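Local coordinates for Mab-21 domain-containing protein (Tribolium castaneum, PDB 7LT2) that senses double-stranded RNA in the cytoplasm and catalyses formation of 2',3'-cGAMP from ATP and GTP as part of innate immunity, at residues D125-T134 / N234-L242. Sequence-based numbering, arbitrary orientation.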
loop_
_atom_site.group_PDB
_atom_site.type_symbol
_atom_site.label_atom_id
_atom_site.label_comp_id
_atom_site.label_asym_id
_atom_site.label_seq_id
_atom_site.Cartn_x
_atom_site.Cartn_y
_atom_site.Cartn_z
ATOM N N ASP A 125 -6.614 28.633 -1.731
ATOM C CA ASP A 125 -6.104 29.975 -1.490
ATOM C C ASP A 125 -4.622 29.931 -1.140
ATOM O O ASP A 125 -4.149 29.011 -0.465
ATOM C CB ASP A 125 -6.906 30.645 -0.372
ATOM C CG ASP A 125 -7.190 29.707 0.793
ATOM O OD1 ASP A 125 -6.449 28.715 0.967
ATOM O OD2 ASP A 125 -8.167 29.961 1.530
ATOM N N ASN A 126 -3.885 30.930 -1.632
ATOM C CA ASN A 126 -2.448 31.089 -1.415
ATOM C C ASN A 126 -1.626 29.990 -2.080
ATOM O O ASN A 126 -0.485 29.737 -1.675
ATOM C CB ASN A 126 -2.111 31.173 0.079
ATOM C CG ASN A 126 -2.758 32.369 0.754
ATOM O OD1 ASN A 126 -2.378 33.514 0.508
ATOM N ND2 ASN A 126 -3.738 32.108 1.615
ATOM N N ASP A 127 -2.190 29.338 -3.097
ATOM C CA ASP A 127 -1.476 28.353 -3.919
ATOM C C ASP A 127 -1.024 27.144 -3.100
ATOM O O ASP A 127 0.056 26.591 -3.320
ATOM C CB ASP A 127 -0.292 28.990 -4.648
ATOM C CG ASP A 127 -0.724 29.817 -5.849
ATOM O OD1 ASP A 127 -1.917 29.753 -6.217
ATOM O OD2 ASP A 127 0.125 30.532 -6.424
ATOM N N PHE A 128 -1.861 26.722 -2.155
ATOM C CA PHE A 128 -1.648 25.462 -1.455
ATOM C C PHE A 128 -2.267 24.327 -2.255
ATOM O O PHE A 128 -3.400 24.446 -2.733
ATOM C CB PHE A 128 -2.249 25.496 -0.052
ATOM C CG PHE A 128 -1.384 26.183 0.963
ATOM C CD1 PHE A 128 -0.431 25.471 1.670
ATOM C CD2 PHE A 128 -1.529 27.540 1.216
ATOM C CE1 PHE A 128 0.366 26.098 2.612
ATOM C CE2 PHE A 128 -0.734 28.171 2.158
ATOM C CZ PHE A 128 0.214 27.450 2.854
ATOM N N LEU A 129 -1.517 23.239 -2.407
ATOM C CA LEU A 129 -2.048 22.032 -3.026
ATOM C C LEU A 129 -3.208 21.501 -2.197
ATOM O O LEU A 129 -3.092 21.350 -0.979
ATOM C CB LEU A 129 -0.956 20.968 -3.131
ATOM C CG LEU A 129 -0.351 20.599 -4.484
ATOM C CD1 LEU A 129 0.501 19.333 -4.339
ATOM C CD2 LEU A 129 -1.417 20.420 -5.562
ATOM N N ASP A 130 -4.324 21.202 -2.857
ATOM C CA ASP A 130 -5.555 20.839 -2.166
ATOM C C ASP A 130 -5.916 19.391 -2.480
ATOM O O ASP A 130 -6.002 19.010 -3.650
ATOM C CB ASP A 130 -6.690 21.791 -2.564
ATOM C CG ASP A 130 -7.949 21.577 -1.753
ATOM O OD1 ASP A 130 -8.657 20.585 -2.008
ATOM O OD2 ASP A 130 -8.229 22.399 -0.855
ATOM N N THR A 131 -6.140 18.591 -1.430
ATOM C CA THR A 131 -6.420 17.170 -1.626
ATOM C C THR A 131 -7.757 16.955 -2.324
ATOM O O THR A 131 -7.859 16.124 -3.232
ATOM C CB THR A 131 -6.401 16.425 -0.288
ATOM O OG1 THR A 131 -7.367 17.001 0.600
ATOM C CG2 THR A 131 -5.030 16.488 0.350
ATOM N N GLY A 132 -8.793 17.683 -1.909
ATOM C CA GLY A 132 -10.097 17.508 -2.528
ATOM C C GLY A 132 -10.103 17.883 -3.997
ATOM O O GLY A 132 -10.672 17.169 -4.826
ATOM N N LYS A 133 -9.467 19.006 -4.341
ATOM C CA LYS A 133 -9.402 19.408 -5.742
ATOM C C LYS A 133 -8.642 18.382 -6.570
ATOM O O LYS A 133 -9.059 18.043 -7.682
ATOM C CB LYS A 133 -8.755 20.789 -5.868
ATOM C CG LYS A 133 -9.530 21.884 -5.143
ATOM C CD LYS A 133 -8.959 23.261 -5.425
ATOM C CE LYS A 133 -9.348 23.741 -6.810
ATOM N NZ LYS A 133 -9.179 25.225 -6.985
ATOM N N THR A 134 -7.525 17.875 -6.037
ATOM C CA THR A 134 -6.743 16.859 -6.740
ATOM C C THR A 134 -7.572 15.602 -6.984
ATOM O O THR A 134 -7.554 15.034 -8.082
ATOM C CB THR A 134 -5.481 16.518 -5.936
ATOM O OG1 THR A 134 -4.673 17.691 -5.774
ATOM C CG2 THR A 134 -4.654 15.442 -6.649
ATOM N N ASN A 234 -8.367 21.777 10.263
ATOM C CA ASN A 234 -8.545 23.025 9.537
ATOM C C ASN A 234 -7.170 23.630 9.288
ATOM O O ASN A 234 -6.322 23.621 10.193
ATOM C CB ASN A 234 -9.423 24.013 10.319
ATOM C CG ASN A 234 -9.684 25.297 9.556
ATOM O OD1 ASN A 234 -8.901 26.245 9.625
ATOM N ND2 ASN A 234 -10.788 25.331 8.816
ATOM N N PRO A 235 -6.913 24.169 8.083
ATOM C CA PRO A 235 -7.830 24.290 6.942
ATOM C C PRO A 235 -8.085 22.989 6.184
ATOM O O PRO A 235 -7.188 22.162 5.999
ATOM C CB PRO A 235 -7.123 25.300 6.035
ATOM C CG PRO A 235 -5.694 25.139 6.351
ATOM C CD PRO A 235 -5.626 24.833 7.816
ATOM N N GLN A 236 -9.330 22.838 5.746
ATOM C CA GLN A 236 -9.754 21.648 5.023
ATOM C C GLN A 236 -9.033 21.557 3.683
ATOM O O GLN A 236 -8.942 22.544 2.946
ATOM C CB GLN A 236 -11.269 21.689 4.823
ATOM C CG GLN A 236 -11.888 20.444 4.216
ATOM C CD GLN A 236 -13.406 20.489 4.259
ATOM O OE1 GLN A 236 -14.007 20.516 5.333
ATOM N NE2 GLN A 236 -14.033 20.507 3.087
ATOM N N GLY A 237 -8.506 20.372 3.377
ATOM C CA GLY A 237 -7.903 20.105 2.088
ATOM C C GLY A 237 -6.408 20.326 1.997
ATOM O O GLY A 237 -5.794 19.885 1.015
ATOM N N ARG A 238 -5.795 20.983 2.984
ATOM C CA ARG A 238 -4.365 21.270 2.916
ATOM C C ARG A 238 -3.484 20.122 3.386
ATOM O O ARG A 238 -2.283 20.133 3.097
ATOM C CB ARG A 238 -4.022 22.498 3.756
ATOM C CG ARG A 238 -4.166 23.806 3.036
ATOM C CD ARG A 238 -3.395 24.876 3.771
ATOM N NE ARG A 238 -3.854 26.209 3.413
ATOM C CZ ARG A 238 -3.487 27.315 4.039
ATOM N NH1 ARG A 238 -2.659 27.281 5.071
ATOM N NH2 ARG A 238 -3.960 28.485 3.621
ATOM N N TYR A 239 -4.033 19.156 4.117
ATOM C CA TYR A 239 -3.227 18.140 4.785
ATOM C C TYR A 239 -3.029 16.936 3.873
ATOM O O TYR A 239 -3.996 16.263 3.499
ATOM C CB TYR A 239 -3.877 17.715 6.102
ATOM C CG TYR A 239 -3.819 18.771 7.178
ATOM C CD1 TYR A 239 -4.738 19.808 7.203
ATOM C CD2 TYR A 239 -2.844 18.733 8.171
ATOM C CE1 TYR A 239 -4.696 20.782 8.185
ATOM C CE2 TYR A 239 -2.794 19.705 9.163
ATOM C CZ TYR A 239 -3.724 20.730 9.159
ATOM O OH TYR A 239 -3.692 21.705 10.136
ATOM N N TRP A 240 -1.772 16.661 3.534
ATOM C CA TRP A 240 -1.385 15.519 2.720
ATOM C C TRP A 240 -0.627 14.511 3.572
ATOM O O TRP A 240 0.121 14.895 4.477
ATOM C CB TRP A 240 -0.505 15.959 1.549
ATOM C CG TRP A 240 -1.238 16.755 0.531
ATOM C CD1 TRP A 240 -1.671 18.043 0.653
ATOM C CD2 TRP A 240 -1.634 16.319 -0.774
ATOM N NE1 TRP A 240 -2.314 18.438 -0.494
ATOM C CE2 TRP A 240 -2.304 17.401 -1.388
ATOM C CE3 TRP A 240 -1.491 15.124 -1.483
ATOM C CZ2 TRP A 240 -2.830 17.319 -2.677
ATOM C CZ3 TRP A 240 -2.009 15.046 -2.767
ATOM C CH2 TRP A 240 -2.673 16.137 -3.347
ATOM N N SER A 241 -0.823 13.228 3.282
ATOM C CA SER A 241 -0.046 12.165 3.905
ATOM C C SER A 241 1.249 11.948 3.135
ATOM O O SER A 241 1.318 12.183 1.929
ATOM C CB SER A 241 -0.829 10.851 3.941
ATOM O OG SER A 241 -2.020 10.968 4.693
ATOM N N LEU A 242 2.272 11.476 3.839
ATOM C CA LEU A 242 3.533 11.099 3.219
ATOM C C LEU A 242 3.536 9.607 2.933
ATOM O O LEU A 242 3.049 8.807 3.738
ATOM C CB LEU A 242 4.716 11.451 4.118
ATOM C CG LEU A 242 5.031 12.937 4.233
ATOM C CD1 LEU A 242 5.815 13.195 5.491
ATOM C CD2 LEU A 242 5.809 13.419 3.016
HETATM O O HOH W 1 -6.322 25.896 1.843
HETATM O O HOH W 2 -1.191 21.811 1.092
HETATM O O HOH W 3 -7.353 23.665 1.112
HETATM O O HOH W 4 -6.568 17.064 3.401
#
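Asp130 and Gly237 bring the two backbones to within 4.9 Å (CA to CA), where the type II turn from Pro235 to Arg238 meets the first turn of helix 131-147. Thr131 N, at that helix start, gives a nearly straight 2.8 Å hydrogen bond to a lone pair of Gly237 O, while Asp130, as N-cap, accepts from Lys133 N through OD1. Two amides at the start of the helix are thus satisfied from different sources, Thr131 N by the turn and Lys133 N by the helix's own cap. Glycine suits the turn's third position, and its bare CA lies against the Asp130 carboxylate, whose OD2 shares a water with Gln236 O.

Two side chains of 234-242, Arg238 and Trp240, carry the rest. The Arg238 guanidinium lies on one face of the Phe128 ring, centres 3.6 Å apart and planes only 10° from parallel, a stacked cation-pi pair; the chain, extended from CG to NE, also lays CD over the same ring as a CH-pi contact. Asp125 OD1 meets the guanidinium edge, reaching NH2 in a long salt bridge of 3.6 Å and NE through a water, and Trp97 adds a second cation-pi partner. The Trp240 indole is gripped differently: NE1 donates in its ring plane to Leu129 O, 3.1 Å away, approaching from above the carbonyl plane. Thr131 CG2, anti to its own carbonyl carbon, sits over the five-membered ring at 3.4 Å from the centroid, and Thr134 OG1, which donates a hydrogen bond to Asp130 O, borders the six-membered ring at its edge.

Strand 240-243 pairs with strands 95-100 and 222-225 in the sheet of the Mab-21 nucleotidyltransferase domain and begins the probable GTP-binding run at Ser241 and Leu242; the arrangement is a capped helix N-terminus docked on a beta turn that leads into that strand.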